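Local coordinates for glutamine cyclotransferase (Zymomonas mobilis, PDB 3NOL), which catalyses the cyclisation of N-terminal glutamine residues of peptides to pyroglutamate, with release of ammonia, at residues 108-113 and 117-122; 138-143 and 148-153; 238-243 and 249-254. All coordinates share one frame; numbering follows the deposited sequence.

Contact 1 (108-113 and 117-122); sequences LGFVWN and LRQVRS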
ATOM      1  N   LEU A 108     -12.525  -4.192 -11.777  1.00 12.68           N
ATOM      2  CA  LEU A 108     -12.246  -2.955 -12.471  1.00 12.85           C
ATOM      3  C   LEU A 108     -11.567  -1.952 -11.573  1.00 11.79           C
ATOM      4  O   LEU A 108     -11.520  -2.108 -10.338  1.00 10.94           O
ATOM      5  CB  LEU A 108     -13.494  -2.398 -13.135  1.00 13.32           C
ATOM      6  CG  LEU A 108     -14.673  -2.019 -12.234  1.00 14.09           C
ATOM      7  CD1 LEU A 108     -14.479  -0.657 -11.650  1.00 17.31           C
ATOM      8  CD2 LEU A 108     -15.915  -2.033 -13.125  1.00 18.55           C
ATOM      9  N   GLY A 109     -10.965  -0.969 -12.223  1.00 10.74           N
ATOM     10  CA  GLY A 109     -10.291   0.086 -11.540  1.00  9.39           C
ATOM     11  C   GLY A 109     -10.728   1.427 -12.096  1.00  9.17           C
ATOM     12  O   GLY A 109     -11.505   1.498 -13.060  1.00  8.64           O
ATOM     13  N   PHE A 110     -10.222   2.482 -11.471  1.00  8.77           N
ATOM     14  CA  PHE A 110     -10.598   3.853 -11.809  1.00  8.38           C
ATOM     15  C   PHE A 110      -9.358   4.697 -11.939  1.00  7.96           C
ATOM     16  O   PHE A 110      -8.310   4.340 -11.409  1.00  8.43           O
ATOM     17  CB  PHE A 110     -11.502   4.452 -10.717  1.00  8.80           C
ATOM     18  CG  PHE A 110     -12.801   3.708 -10.538  1.00 10.05           C
ATOM     19  CD1 PHE A 110     -13.009   2.898  -9.422  1.00 11.26           C
ATOM     20  CD2 PHE A 110     -13.807   3.811 -11.507  1.00 12.49           C
ATOM     21  CE1 PHE A 110     -14.230   2.205  -9.257  1.00 11.91           C
ATOM     22  CE2 PHE A 110     -15.021   3.123 -11.374  1.00 13.12           C
ATOM     23  CZ  PHE A 110     -15.231   2.301 -10.251  1.00 12.32           C
ATOM     24  N   VAL A 111      -9.492   5.809 -12.655  1.00  7.08           N
ATOM     25  CA  VAL A 111      -8.460   6.819 -12.701  1.00  7.51           C
ATOM     26  C   VAL A 111      -9.116   8.146 -12.357  1.00  8.36           C
ATOM     27  O   VAL A 111     -10.158   8.482 -12.928  1.00  7.55           O
ATOM     28  CB  VAL A 111      -7.799   6.943 -14.107  1.00  7.32           C
ATOM     29  CG1 VAL A 111      -6.688   7.999 -14.050  1.00  7.84           C
ATOM     30  CG2 VAL A 111      -7.254   5.572 -14.604  1.00  7.74           C
ATOM     31  N   TRP A 112      -8.520   8.854 -11.394  1.00  8.35           N
ATOM     32  CA  TRP A 112      -8.977  10.198 -10.998  1.00  8.69           C
ATOM     33  C   TRP A 112      -7.898  11.252 -11.240  1.00  8.89           C
ATOM     34  O   TRP A 112      -6.679  10.977 -11.109  1.00  8.33           O
ATOM     35  CB  TRP A 112      -9.401  10.214  -9.510  1.00  8.94           C
ATOM     36  CG  TRP A 112     -10.422   9.158  -9.078  1.00  9.28           C
ATOM     37  CD1 TRP A 112     -11.798   9.271  -9.103  1.00 10.37           C
ATOM     38  CD2 TRP A 112     -10.139   7.889  -8.462  1.00  9.45           C
ATOM     39  NE1 TRP A 112     -12.378   8.134  -8.572  1.00 11.81           N
ATOM     40  CE2 TRP A 112     -11.387   7.266  -8.185  1.00 10.08           C
ATOM     41  CE3 TRP A 112      -8.951   7.207  -8.140  1.00 10.50           C
ATOM     42  CZ2 TRP A 112     -11.481   5.989  -7.597  1.00  9.85           C
ATOM     43  CZ3 TRP A 112      -9.040   5.939  -7.558  1.00 10.68           C
ATOM     44  CH2 TRP A 112     -10.305   5.346  -7.277  1.00  9.62           C
ATOM     45  N   ASN A 113      -8.335  12.462 -11.604  1.00  9.57           N
ATOM     46  CA  ASN A 113      -7.423  13.606 -11.588  1.00 10.75           C
ATOM     47  C   ASN A 113      -7.038  13.912 -10.148  1.00 11.51           C
ATOM     48  O   ASN A 113      -7.893  13.964  -9.269  1.00 11.54           O
ATOM     49  CB  ASN A 113      -8.068  14.841 -12.225  1.00 11.29           C
ATOM     50  CG  ASN A 113      -8.211  14.736 -13.741  1.00 12.89           C
ATOM     51  OD1 ASN A 113      -8.985  15.487 -14.342  1.00 18.40           O
ATOM     52  ND2 ASN A 113      -7.482  13.826 -14.362  1.00 11.65           N
ATOM     53  N   LEU A 117      -9.870  14.965  -7.509  1.00 11.58           N
ATOM     54  CA  LEU A 117     -10.291  13.552  -7.433  1.00 11.57           C
ATOM     55  C   LEU A 117     -11.520  13.250  -8.291  1.00 10.73           C
ATOM     56  O   LEU A 117     -12.320  12.360  -7.973  1.00 11.24           O
ATOM     57  CB  LEU A 117     -10.467  13.082  -5.978  1.00 11.60           C
ATOM     58  CG  LEU A 117      -9.301  13.348  -5.018  1.00 11.34           C
ATOM     59  CD1 LEU A 117      -9.681  13.000  -3.565  1.00 11.08           C
ATOM     60  CD2 LEU A 117      -8.015  12.602  -5.428  1.00 13.19           C
ATOM     61  N   ARG A 118     -11.638  13.997  -9.389  1.00 10.42           N
ATOM     62  CA  ARG A 118     -12.677  13.807 -10.391  1.00 10.98           C
ATOM     63  C   ARG A 118     -12.367  12.529 -11.183  1.00 10.56           C
ATOM     64  O   ARG A 118     -11.244  12.353 -11.633  1.00 10.24           O
ATOM     65  CB  ARG A 118     -12.694  15.005 -11.342  1.00 11.41           C
ATOM     66  CG  ARG A 118     -13.757  14.898 -12.410  1.00 15.18           C
ATOM     67  CD  ARG A 118     -13.901  16.199 -13.202  1.00 22.15           C
ATOM     68  NE  ARG A 118     -12.743  16.445 -14.061  1.00 24.98           N
ATOM     69  CZ  ARG A 118     -12.549  15.861 -15.248  1.00 27.28           C
ATOM     70  NH1 ARG A 118     -13.434  14.993 -15.726  1.00 29.24           N
ATOM     71  NH2 ARG A 118     -11.459  16.140 -15.957  1.00 28.51           N
ATOM     72  N   GLN A 119     -13.355  11.653 -11.338  1.00 10.45           N
ATOM     73  CA  GLN A 119     -13.146  10.403 -12.096  1.00 11.56           C
ATOM     74  C   GLN A 119     -13.058  10.706 -13.588  1.00 10.73           C
ATOM     75  O   GLN A 119     -13.914  11.438 -14.139  1.00 11.28           O
ATOM     76  CB  GLN A 119     -14.246   9.376 -11.808  1.00 10.90           C
ATOM     77  CG  GLN A 119     -14.196   8.138 -12.705  1.00 13.70           C
ATOM     78  CD  GLN A 119     -15.303   7.140 -12.381  1.00 14.45           C
ATOM     79  OE1 GLN A 119     -15.808   7.108 -11.261  1.00 19.20           O
ATOM     80  NE2 GLN A 119     -15.690   6.331 -13.366  1.00 17.27           N
ATOM     81  N   VAL A 120     -12.017  10.178 -14.232  1.00 10.58           N
ATOM     82  CA  VAL A 120     -11.809  10.383 -15.680  1.00 10.88           C
ATOM     83  C   VAL A 120     -11.828   9.092 -16.532  1.00 11.15           C
ATOM     84  O   VAL A 120     -11.987   9.147 -17.756  1.00 10.59           O
ATOM     85  CB  VAL A 120     -10.527  11.204 -15.977  1.00 11.47           C
ATOM     86  CG1 VAL A 120     -10.672  12.638 -15.422  1.00 12.50           C
ATOM     87  CG2 VAL A 120      -9.254  10.494 -15.440  1.00 11.44           C
ATOM     88  N   ARG A 121     -11.703   7.940 -15.878  1.00 10.13           N
ATOM     89  CA  ARG A 121     -11.633   6.666 -16.592  1.00  9.88           C
ATOM     90  C   ARG A 121     -11.994   5.511 -15.665  1.00 10.57           C
ATOM     91  O   ARG A 121     -11.796   5.595 -14.443  1.00 10.13           O
ATOM     92  CB  ARG A 121     -10.218   6.475 -17.151  1.00  9.21           C
ATOM     93  CG  ARG A 121      -9.982   5.261 -18.024  1.00  9.65           C
ATOM     94  CD  ARG A 121      -8.541   5.288 -18.493  1.00 10.31           C
ATOM     95  NE  ARG A 121      -8.233   4.149 -19.361  1.00 12.28           N
ATOM     96  CZ  ARG A 121      -7.028   3.904 -19.879  1.00 12.33           C
ATOM     97  NH1 ARG A 121      -6.003   4.711 -19.623  1.00 11.95           N
ATOM     98  NH2 ARG A 121      -6.848   2.849 -20.670  1.00 12.04           N
ATOM     99  N   SER A 122     -12.568   4.465 -16.265  1.00 11.02           N
ATOM    100  CA  SER A 122     -12.618   3.143 -15.648  1.00 11.48           C
ATOM    101  C   SER A 122     -11.946   2.149 -16.590  1.00 11.27           C
ATOM    102  O   SER A 122     -12.004   2.297 -17.820  1.00 10.59           O
ATOM    103  CB  SER A 122     -14.054   2.696 -15.357  1.00 12.09           C
ATOM    104  OG  SER A 122     -14.036   1.502 -14.575  1.00 15.99           O
TER
HETATM  105  O   HOH W   1     -15.181   7.188  -8.602  1.00 30.07           O
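The indole of W112 turns an edge to segment 117-122, with R118 C near its plane. A water lies in the same plane and accepts from W112 NE1 at 3.0 Å. On one face of the indole sits F110 CB, offset toward the rim. The phenyl ring of F110 has R121 O at its edge, and Y87 meets it edge-to-face. Q119 spans both rings. Its CB touches W112 CD1 at 3.6 Å. With CG anti to the backbone N (chi1 172°) and the chain extended, its amide reaches F110, where NE2 is 3.7 Å from CD2. Q119 OE1 accepts from the water that W112 NE1 holds.

The backbones form a classic beta bulge, with V120 and R121 both opposite V111. V120 N gives V111 O a nearly straight bond (2.8 Å, 174°). R121 N reaches the same oxygen weakly. V111 N bonds R121 O at 2.9 Å. S122 OG donates to G109 O at 2.9 Å. The R121 guanidinium leads away to E154 O. Strand 119-124 is outermost in its propeller blade. Q119 and S122 lie beside F110, and Q119 also beside W112; there water serves Q119 OE1 and the G109 carbonyl serves S122 OG.

Contact 2 (138-143 and 148-153); sequences YLIMSD and LRFLDP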
ATOM      1  N   TYR A 138       6.130   1.726 -14.989  1.00 10.03           N
ATOM      2  CA  TYR A 138       4.940   0.868 -14.851  1.00 10.11           C
ATOM      3  C   TYR A 138       4.205   1.035 -13.533  1.00  9.21           C
ATOM      4  O   TYR A 138       4.815   1.379 -12.517  1.00  8.03           O
ATOM      5  CB  TYR A 138       5.340  -0.613 -14.929  1.00 11.23           C
ATOM      6  CG  TYR A 138       6.163  -0.960 -16.130  1.00 13.12           C
ATOM      7  CD1 TYR A 138       5.595  -0.972 -17.406  1.00 13.77           C
ATOM      8  CD2 TYR A 138       7.515  -1.275 -15.992  1.00 15.29           C
ATOM      9  CE1 TYR A 138       6.351  -1.284 -18.519  1.00 15.47           C
ATOM     10  CE2 TYR A 138       8.291  -1.594 -17.100  1.00 17.60           C
ATOM     11  CZ  TYR A 138       7.709  -1.601 -18.355  1.00 17.18           C
ATOM     12  OH  TYR A 138       8.500  -1.918 -19.447  1.00 18.27           O
ATOM     13  N   LEU A 139       2.901   0.765 -13.568  1.00  8.09           N
ATOM     14  CA  LEU A 139       2.137   0.481 -12.348  1.00  7.13           C
ATOM     15  C   LEU A 139       2.385  -0.974 -12.004  1.00  7.36           C
ATOM     16  O   LEU A 139       2.545  -1.805 -12.896  1.00  8.65           O
ATOM     17  CB  LEU A 139       0.644   0.702 -12.582  1.00  8.11           C
ATOM     18  CG  LEU A 139       0.302   2.202 -12.687  1.00  7.42           C
ATOM     19  CD1 LEU A 139      -0.929   2.508 -13.601  1.00 10.12           C
ATOM     20  CD2 LEU A 139       0.175   2.899 -11.306  1.00  8.91           C
ATOM     21  N   ILE A 140       2.332  -1.291 -10.715  1.00  6.53           N
ATOM     22  CA  ILE A 140       2.632  -2.636 -10.268  1.00  6.47           C
ATOM     23  C   ILE A 140       1.528  -3.011  -9.295  1.00  6.37           C
ATOM     24  O   ILE A 140       1.292  -2.288  -8.316  1.00  4.98           O
ATOM     25  CB  ILE A 140       3.992  -2.714  -9.563  1.00  6.34           C
ATOM     26  CG1 ILE A 140       5.126  -2.183 -10.462  1.00  6.45           C
ATOM     27  CG2 ILE A 140       4.246  -4.162  -9.085  1.00  5.60           C
ATOM     28  CD1 ILE A 140       6.373  -1.897  -9.659  1.00  7.02           C
ATOM     29  N   MET A 141       0.829  -4.102  -9.594  1.00  6.67           N
ATOM     30  CA  MET A 141      -0.316  -4.517  -8.805  1.00  7.58           C
ATOM     31  C   MET A 141      -0.173  -5.936  -8.229  1.00  6.61           C
ATOM     32  O   MET A 141       0.285  -6.860  -8.921  1.00  6.77           O
ATOM     33  CB  MET A 141      -1.613  -4.392  -9.621  1.00  8.39           C
ATOM     34  CG  MET A 141      -1.848  -5.409 -10.699  1.00 10.78           C
ATOM     35  SD  MET A 141      -3.447  -5.104 -11.540  1.00 11.84           S
ATOM     36  CE  MET A 141      -4.658  -5.626 -10.341  1.00 13.33           C
ATOM     37  N   SER A 142      -0.556  -6.075  -6.960  1.00  6.21           N
ATOM     38  CA  SER A 142      -0.690  -7.379  -6.298  1.00  5.51           C
ATOM     39  C   SER A 142      -2.186  -7.745  -6.235  1.00  6.34           C
ATOM     40  O   SER A 142      -3.064  -6.903  -6.517  1.00  6.16           O
ATOM     41  CB  SER A 142      -0.131  -7.317  -4.871  1.00  5.80           C
ATOM     42  OG  SER A 142      -0.827  -6.337  -4.096  1.00  5.57           O
ATOM     43  N   ASP A 143      -2.465  -8.980  -5.825  1.00  6.04           N
ATOM     44  CA  ASP A 143      -3.829  -9.492  -5.798  1.00  5.94           C
ATOM     45  C   ASP A 143      -4.050 -10.596  -4.758  1.00  4.80           C
ATOM     46  O   ASP A 143      -5.010 -11.361  -4.864  1.00  5.32           O
ATOM     47  CB  ASP A 143      -4.244  -9.986  -7.208  1.00  6.27           C
ATOM     48  CG  ASP A 143      -3.429 -11.188  -7.688  1.00  7.30           C
ATOM     49  OD1 ASP A 143      -2.596 -11.707  -6.915  1.00  7.41           O
ATOM     50  OD2 ASP A 143      -3.634 -11.614  -8.845  1.00  8.28           O
ATOM     51  N   LEU A 148       2.651 -10.861  -9.223  1.00  6.19           N
ATOM     52  CA  LEU A 148       2.608  -9.402  -9.435  1.00  6.68           C
ATOM     53  C   LEU A 148       2.530  -9.090 -10.935  1.00  7.04           C
ATOM     54  O   LEU A 148       3.173  -9.759 -11.755  1.00  6.59           O
ATOM     55  CB  LEU A 148       3.856  -8.718  -8.856  1.00  7.27           C
ATOM     56  CG  LEU A 148       4.103  -8.788  -7.342  1.00  7.50           C
ATOM     57  CD1 LEU A 148       5.438  -8.098  -6.976  1.00  7.33           C
ATOM     58  CD2 LEU A 148       2.920  -8.117  -6.614  1.00  7.30           C
ATOM     59  N   ARG A 149       1.766  -8.060 -11.282  1.00  7.25           N
ATOM     60  CA  ARG A 149       1.608  -7.641 -12.671  1.00  7.15           C
ATOM     61  C   ARG A 149       2.087  -6.221 -12.839  1.00  7.72           C
ATOM     62  O   ARG A 149       1.733  -5.336 -12.029  1.00  7.48           O
ATOM     63  CB  ARG A 149       0.144  -7.721 -13.085  1.00  7.26           C
ATOM     64  CG  ARG A 149      -0.336  -9.127 -13.291  1.00  9.78           C
ATOM     65  CD  ARG A 149      -1.854  -9.118 -13.443  1.00 10.54           C
ATOM     66  NE  ARG A 149      -2.559  -9.281 -12.170  1.00 13.04           N
ATOM     67  CZ  ARG A 149      -3.880  -9.154 -12.013  1.00 11.41           C
ATOM     68  NH1 ARG A 149      -4.426  -9.369 -10.826  1.00 10.65           N
ATOM     69  NH2 ARG A 149      -4.654  -8.819 -13.048  1.00 11.28           N
ATOM     70  N   PHE A 150       2.892  -6.023 -13.880  1.00  6.80           N
ATOM     71  CA  PHE A 150       3.384  -4.702 -14.263  1.00  6.86           C
ATOM     72  C   PHE A 150       2.496  -4.217 -15.388  1.00  7.52           C
ATOM     73  O   PHE A 150       2.478  -4.843 -16.463  1.00  7.51           O
ATOM     74  CB  PHE A 150       4.830  -4.779 -14.757  1.00  7.67           C
ATOM     75  CG  PHE A 150       5.828  -5.137 -13.694  1.00  7.52           C
ATOM     76  CD1 PHE A 150       6.720  -4.168 -13.208  1.00  8.52           C
ATOM     77  CD2 PHE A 150       5.898  -6.440 -13.187  1.00  8.79           C
ATOM     78  CE1 PHE A 150       7.670  -4.495 -12.227  1.00 10.73           C
ATOM     79  CE2 PHE A 150       6.826  -6.774 -12.194  1.00 10.03           C
ATOM     80  CZ  PHE A 150       7.722  -5.811 -11.714  1.00  8.78           C
ATOM     81  N   LEU A 151       1.790  -3.111 -15.147  1.00  7.57           N
ATOM     82  CA  LEU A 151       0.869  -2.546 -16.130  1.00  8.56           C
ATOM     83  C   LEU A 151       1.505  -1.438 -16.954  1.00  8.12           C
ATOM     84  O   LEU A 151       2.189  -0.567 -16.402  1.00  8.00           O
ATOM     85  CB  LEU A 151      -0.399  -2.006 -15.461  1.00  8.68           C
ATOM     86  CG  LEU A 151      -1.180  -2.894 -14.463  1.00  9.57           C
ATOM     87  CD1 LEU A 151      -2.462  -2.195 -13.980  1.00 10.66           C
ATOM     88  CD2 LEU A 151      -1.503  -4.282 -15.003  1.00 12.25           C
ATOM     89  N   ASP A 152       1.270  -1.464 -18.266  1.00  7.72           N
ATOM     90  CA  ASP A 152       1.561  -0.311 -19.108  1.00  9.11           C
ATOM     91  C   ASP A 152       0.629   0.801 -18.620  1.00  8.58           C
ATOM     92  O   ASP A 152      -0.556   0.568 -18.494  1.00  8.42           O
ATOM     93  CB  ASP A 152       1.246  -0.601 -20.575  1.00  8.68           C
ATOM     94  CG  ASP A 152       1.517   0.593 -21.448  1.00 12.45           C
ATOM     95  OD1 ASP A 152       0.606   1.395 -21.676  1.00 13.56           O
ATOM     96  OD2 ASP A 152       2.681   0.751 -21.864  1.00 17.05           O
ATOM     97  N   PRO A 153       1.171   1.986 -18.293  1.00 10.20           N
ATOM     98  CA  PRO A 153       0.349   3.036 -17.661  1.00 10.28           C
ATOM     99  C   PRO A 153      -0.692   3.666 -18.595  1.00 10.55           C
ATOM    100  O   PRO A 153      -1.640   4.292 -18.127  1.00 11.36           O
ATOM    101  CB  PRO A 153       1.383   4.089 -17.222  1.00 10.39           C
ATOM    102  CG  PRO A 153       2.736   3.450 -17.464  1.00 12.24           C
ATOM    103  CD  PRO A 153       2.574   2.395 -18.472  1.00 10.64           C
TER
HETATM  104  O   HOH W   2      -1.323  -9.222  -9.558  1.00  8.56           O
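An antiparallel beta hairpin within one blade of the beta-propeller brings L139 opposite L151, I140 opposite F150 and M141 opposite R149. L139 and L151 exchange two backbone bonds, the shorter from L151 N to L139 O at 2.7 Å. M141 and R149 exchange two more, both nearly straight. I140 and F150 form the non-hydrogen-bonded pair between them.

I140 runs alongside F150, with I140 CG1 3.7 Å from F150 CD1. Y138 crosses F150 at about a right angle and turns a ring edge to L151 O. R160 makes a cation-pi contact with the F150 ring. I140 also packs on L177, a residue of the calcium site, in the neighbouring strand 177-180.

On the other side of the sheet, L139 and L151 touch through their CB atoms. M141 SD rests 3.9 Å from L151 CD1. M141 CG stands between the backbone N and the carbonyl carbon (chi1 74°), and a bend at chi3 brings CE over one face of the R149 guanidinium. That group has several partners. NH2 donates to D126 O, and NH1 reaches E128 O weakly. R149 NH1 also forms a salt bridge with D143 OD2 at 3.1 Å, although the hydrogen bond within it is bent and weak. The carboxylate and guanidinium planes are 53° apart. The other D143 oxygen, OD1, bonds T145 OG1. Near the turn, L148 CD2 touches S142 CB at 3.6 Å, while S142 OG bonds N175 O and G131 N. Last, one water bridges the strands: it accepts from R149 NE at 2.9 Å and donates to M141 O at 2.9 Å.

Contact 3 (238-243 and 249-254); sequences RLFVTG and VFEITL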
ATOM      1  N   ARG A 238      11.663   9.130   3.835  1.00  7.89           N
ATOM      2  CA  ARG A 238      10.827   8.728   4.973  1.00  7.65           C
ATOM      3  C   ARG A 238       9.954   7.537   4.608  1.00  7.88           C
ATOM      4  O   ARG A 238       9.151   7.611   3.665  1.00  7.38           O
ATOM      5  CB  ARG A 238       9.949   9.896   5.454  1.00  7.35           C
ATOM      6  CG  ARG A 238      10.732  11.078   6.049  1.00  8.22           C
ATOM      7  CD  ARG A 238       9.812  12.180   6.617  1.00  7.72           C
ATOM      8  NE  ARG A 238       9.052  12.837   5.545  1.00  8.78           N
ATOM      9  CZ  ARG A 238       8.054  13.713   5.709  1.00 11.00           C
ATOM     10  NH1 ARG A 238       7.639  14.084   6.917  1.00  9.88           N
ATOM     11  NH2 ARG A 238       7.456  14.233   4.633  1.00  9.24           N
ATOM     12  N   LEU A 239      10.115   6.452   5.365  1.00  6.74           N
ATOM     13  CA  LEU A 239       9.307   5.254   5.193  1.00  7.07           C
ATOM     14  C   LEU A 239       8.198   5.240   6.253  1.00  6.31           C
ATOM     15  O   LEU A 239       8.483   5.364   7.451  1.00  7.22           O
ATOM     16  CB  LEU A 239      10.183   4.010   5.349  1.00  6.69           C
ATOM     17  CG  LEU A 239       9.539   2.636   5.131  1.00  7.75           C
ATOM     18  CD1 LEU A 239       8.958   2.502   3.737  1.00  6.20           C
ATOM     19  CD2 LEU A 239      10.531   1.508   5.420  1.00  7.42           C
ATOM     20  N   PHE A 240       6.960   5.070   5.805  1.00  6.97           N
ATOM     21  CA  PHE A 240       5.792   5.124   6.684  1.00  6.22           C
ATOM     22  C   PHE A 240       5.046   3.801   6.590  1.00  6.48           C
ATOM     23  O   PHE A 240       4.789   3.304   5.479  1.00  6.08           O
ATOM     24  CB  PHE A 240       4.823   6.230   6.244  1.00  6.97           C
ATOM     25  CG  PHE A 240       5.409   7.616   6.264  1.00  5.21           C
ATOM     26  CD1 PHE A 240       5.504   8.322   7.472  1.00  6.44           C
ATOM     27  CD2 PHE A 240       5.865   8.210   5.077  1.00  6.83           C
ATOM     28  CE1 PHE A 240       6.017   9.614   7.488  1.00  6.17           C
ATOM     29  CE2 PHE A 240       6.385   9.509   5.089  1.00  7.12           C
ATOM     30  CZ  PHE A 240       6.461  10.207   6.280  1.00  6.40           C
ATOM     31  N   VAL A 241       4.652   3.270   7.742  1.00  6.87           N
ATOM     32  CA  VAL A 241       3.849   2.036   7.763  1.00  6.63           C
ATOM     33  C   VAL A 241       2.637   2.214   8.680  1.00  6.81           C
ATOM     34  O   VAL A 241       2.709   2.916   9.704  1.00  6.27           O
ATOM     35  CB  VAL A 241       4.679   0.808   8.209  1.00  6.90           C
ATOM     36  CG1 VAL A 241       5.789   0.494   7.169  1.00  6.92           C
ATOM     37  CG2 VAL A 241       5.286   1.028   9.617  1.00  6.00           C
ATOM     38  N   THR A 242       1.521   1.603   8.297  1.00  5.30           N
ATOM     39  CA  THR A 242       0.337   1.601   9.151  1.00  6.13           C
ATOM     40  C   THR A 242      -0.446   0.274   9.005  1.00  6.26           C
ATOM     41  O   THR A 242       0.067  -0.728   8.474  1.00  6.67           O
ATOM     42  CB  THR A 242      -0.548   2.892   8.913  1.00  6.50           C
ATOM     43  OG1 THR A 242      -1.537   3.038   9.960  1.00  7.14           O
ATOM     44  CG2 THR A 242      -1.221   2.844   7.542  1.00  6.07           C
ATOM     45  N   GLY A 243      -1.670   0.265   9.523  1.00  6.23           N
ATOM     46  CA  GLY A 243      -2.513  -0.910   9.410  1.00  5.96           C
ATOM     47  C   GLY A 243      -3.985  -0.559   9.568  1.00  5.97           C
ATOM     48  O   GLY A 243      -4.370   0.603   9.911  1.00  5.74           O
ATOM     49  N   VAL A 249       0.334   6.071  12.214  1.00  6.97           N
ATOM     50  CA  VAL A 249       1.248   5.794  11.118  1.00  7.87           C
ATOM     51  C   VAL A 249       2.642   5.971  11.732  1.00  8.04           C
ATOM     52  O   VAL A 249       2.899   6.985  12.396  1.00  9.10           O
ATOM     53  CB  VAL A 249       1.104   6.801   9.947  1.00  7.68           C
ATOM     54  CG1 VAL A 249       2.128   6.504   8.836  1.00  9.02           C
ATOM     55  CG2 VAL A 249      -0.328   6.787   9.390  1.00  9.15           C
ATOM     56  N   PHE A 250       3.520   5.011  11.502  1.00  7.67           N
ATOM     57  CA  PHE A 250       4.879   5.071  12.044  1.00  7.79           C
ATOM     58  C   PHE A 250       5.845   5.426  10.935  1.00  7.93           C
ATOM     59  O   PHE A 250       5.857   4.784   9.877  1.00  7.54           O
ATOM     60  CB  PHE A 250       5.309   3.719  12.618  1.00  8.02           C
ATOM     61  CG  PHE A 250       4.476   3.265  13.786  1.00  9.26           C
ATOM     62  CD1 PHE A 250       3.482   2.318  13.602  1.00 10.67           C
ATOM     63  CD2 PHE A 250       4.677   3.810  15.065  1.00 10.66           C
ATOM     64  CE1 PHE A 250       2.680   1.893  14.676  1.00 10.36           C
ATOM     65  CE2 PHE A 250       3.891   3.400  16.152  1.00 10.94           C
ATOM     66  CZ  PHE A 250       2.888   2.424  15.953  1.00  9.91           C
ATOM     67  N   GLU A 251       6.676   6.429  11.196  1.00  7.33           N
ATOM     68  CA  GLU A 251       7.826   6.696  10.352  1.00  7.94           C
ATOM     69  C   GLU A 251       8.974   5.885  10.953  1.00  7.86           C
ATOM     70  O   GLU A 251       9.319   6.066  12.138  1.00  8.25           O
ATOM     71  CB  GLU A 251       8.139   8.189  10.361  1.00  8.14           C
ATOM     72  CG  GLU A 251       9.388   8.535   9.592  1.00  8.08           C
ATOM     73  CD  GLU A 251       9.740  10.025   9.667  1.00  9.34           C
ATOM     74  OE1 GLU A 251      10.872  10.363   9.265  1.00 11.12           O
ATOM     75  OE2 GLU A 251       8.897  10.832  10.114  1.00 11.97           O
ATOM     76  N   ILE A 252       9.526   4.979  10.151  1.00  7.55           N
ATOM     77  CA  ILE A 252      10.529   4.019  10.656  1.00  7.86           C
ATOM     78  C   ILE A 252      11.817   4.014   9.849  1.00  8.51           C
ATOM     79  O   ILE A 252      11.815   4.233   8.634  1.00  8.87           O
ATOM     80  CB  ILE A 252       9.995   2.556  10.704  1.00  7.40           C
ATOM     81  CG1 ILE A 252       9.555   2.064   9.299  1.00  5.70           C
ATOM     82  CG2 ILE A 252       8.895   2.400  11.740  1.00  7.78           C
ATOM     83  CD1 ILE A 252       9.280   0.524   9.264  1.00  7.58           C
ATOM     84  N   THR A 253      12.920   3.736  10.534  1.00  8.57           N
ATOM     85  CA  THR A 253      14.163   3.355   9.854  1.00  9.11           C
ATOM     86  C   THR A 253      14.385   1.840  10.025  1.00 10.25           C
ATOM     87  O   THR A 253      13.739   1.205  10.865  1.00  9.99           O
ATOM     88  CB  THR A 253      15.379   4.178  10.366  1.00  9.57           C
ATOM     89  OG1 THR A 253      15.502   4.007  11.776  1.00 10.36           O
ATOM     90  CG2 THR A 253      15.211   5.698  10.029  1.00  9.95           C
ATOM     91  N   LEU A 254      15.266   1.275   9.196  1.00 10.61           N
ATOM     92  CA  LEU A 254      15.534  -0.167   9.181  1.00 11.65           C
ATOM     93  C   LEU A 254      16.989  -0.441   9.473  1.00 12.65           C
ATOM     94  O   LEU A 254      17.862   0.289   9.001  1.00 12.78           O
ATOM     95  CB  LEU A 254      15.198  -0.761   7.804  1.00 11.24           C
ATOM     96  CG  LEU A 254      13.765  -0.564   7.352  1.00 11.15           C
ATOM     97  CD1 LEU A 254      13.629  -1.163   5.947  1.00 11.22           C
ATOM     98  CD2 LEU A 254      12.827  -1.226   8.360  1.00  9.95           C
TER
HETATM   99  O   HOH W   3       8.693  13.408   9.517  1.00 12.08           O
HETATM  100  O   HOH W   4      12.219   6.503   7.266  1.00 10.30           O
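V241 and F250 anchor the tightly packed part of this hairpin. It belongs to a propeller blade where strand 248-256 also pairs with 28-38, and L239 packs on I230, a calcium-site residue. V241 N bonds F250 O, and F250 N bonds V241 O, both at 2.9 Å. V241 CG2 lies 4.0 Å from F250 CB. On the other face, V249 CG1 meets F240 CB at 3.7 Å. Toward R238 the strands part and water enters. I252 N reaches L239 O, but the return link is a water that accepts from L239 N at 2.8 Å and donates to I252 O.

A second water joins R238 NH1 to E251 OE2, to which it donates at 2.7 Å. E251 CG is anti to the backbone N (chi1 175°), and the extended chain runs beside the F240 ring, with CB 3.8 Å from CE1. OE1 lies 3.3 Å from R238 CG. F240 CZ sits over one face of the R238 guanidinium. Replacing E251 by alanine is likely to leave the second water without its acceptor and uncover R238 CG and CD. That water probably links the two opposite charges, while D233 forms a direct salt bridge with R238 NE.

All three contacts are antiparallel hairpins of neighbouring strands, each in a different blade of the propeller. Contact 1 lies nearest the surface, about 18 Å from the chain centre, and includes an outermost strand. Contacts 2 and 3 are buried and lie on opposite sides of that centre. Contact 1 is marked by a bulge and polar side chains beside aromatic rings. Contact 2 has regular pairing and a direct salt bridge. Across contact 3 the opposite charges meet through a water. Contact 3 also sits where the chain ends meet: strand 248-256 pairs with the N-terminal strand 28-38, the closure known from many propellers. Contacts 1 and 2 approach to about 5 Å between nearest atoms without touching.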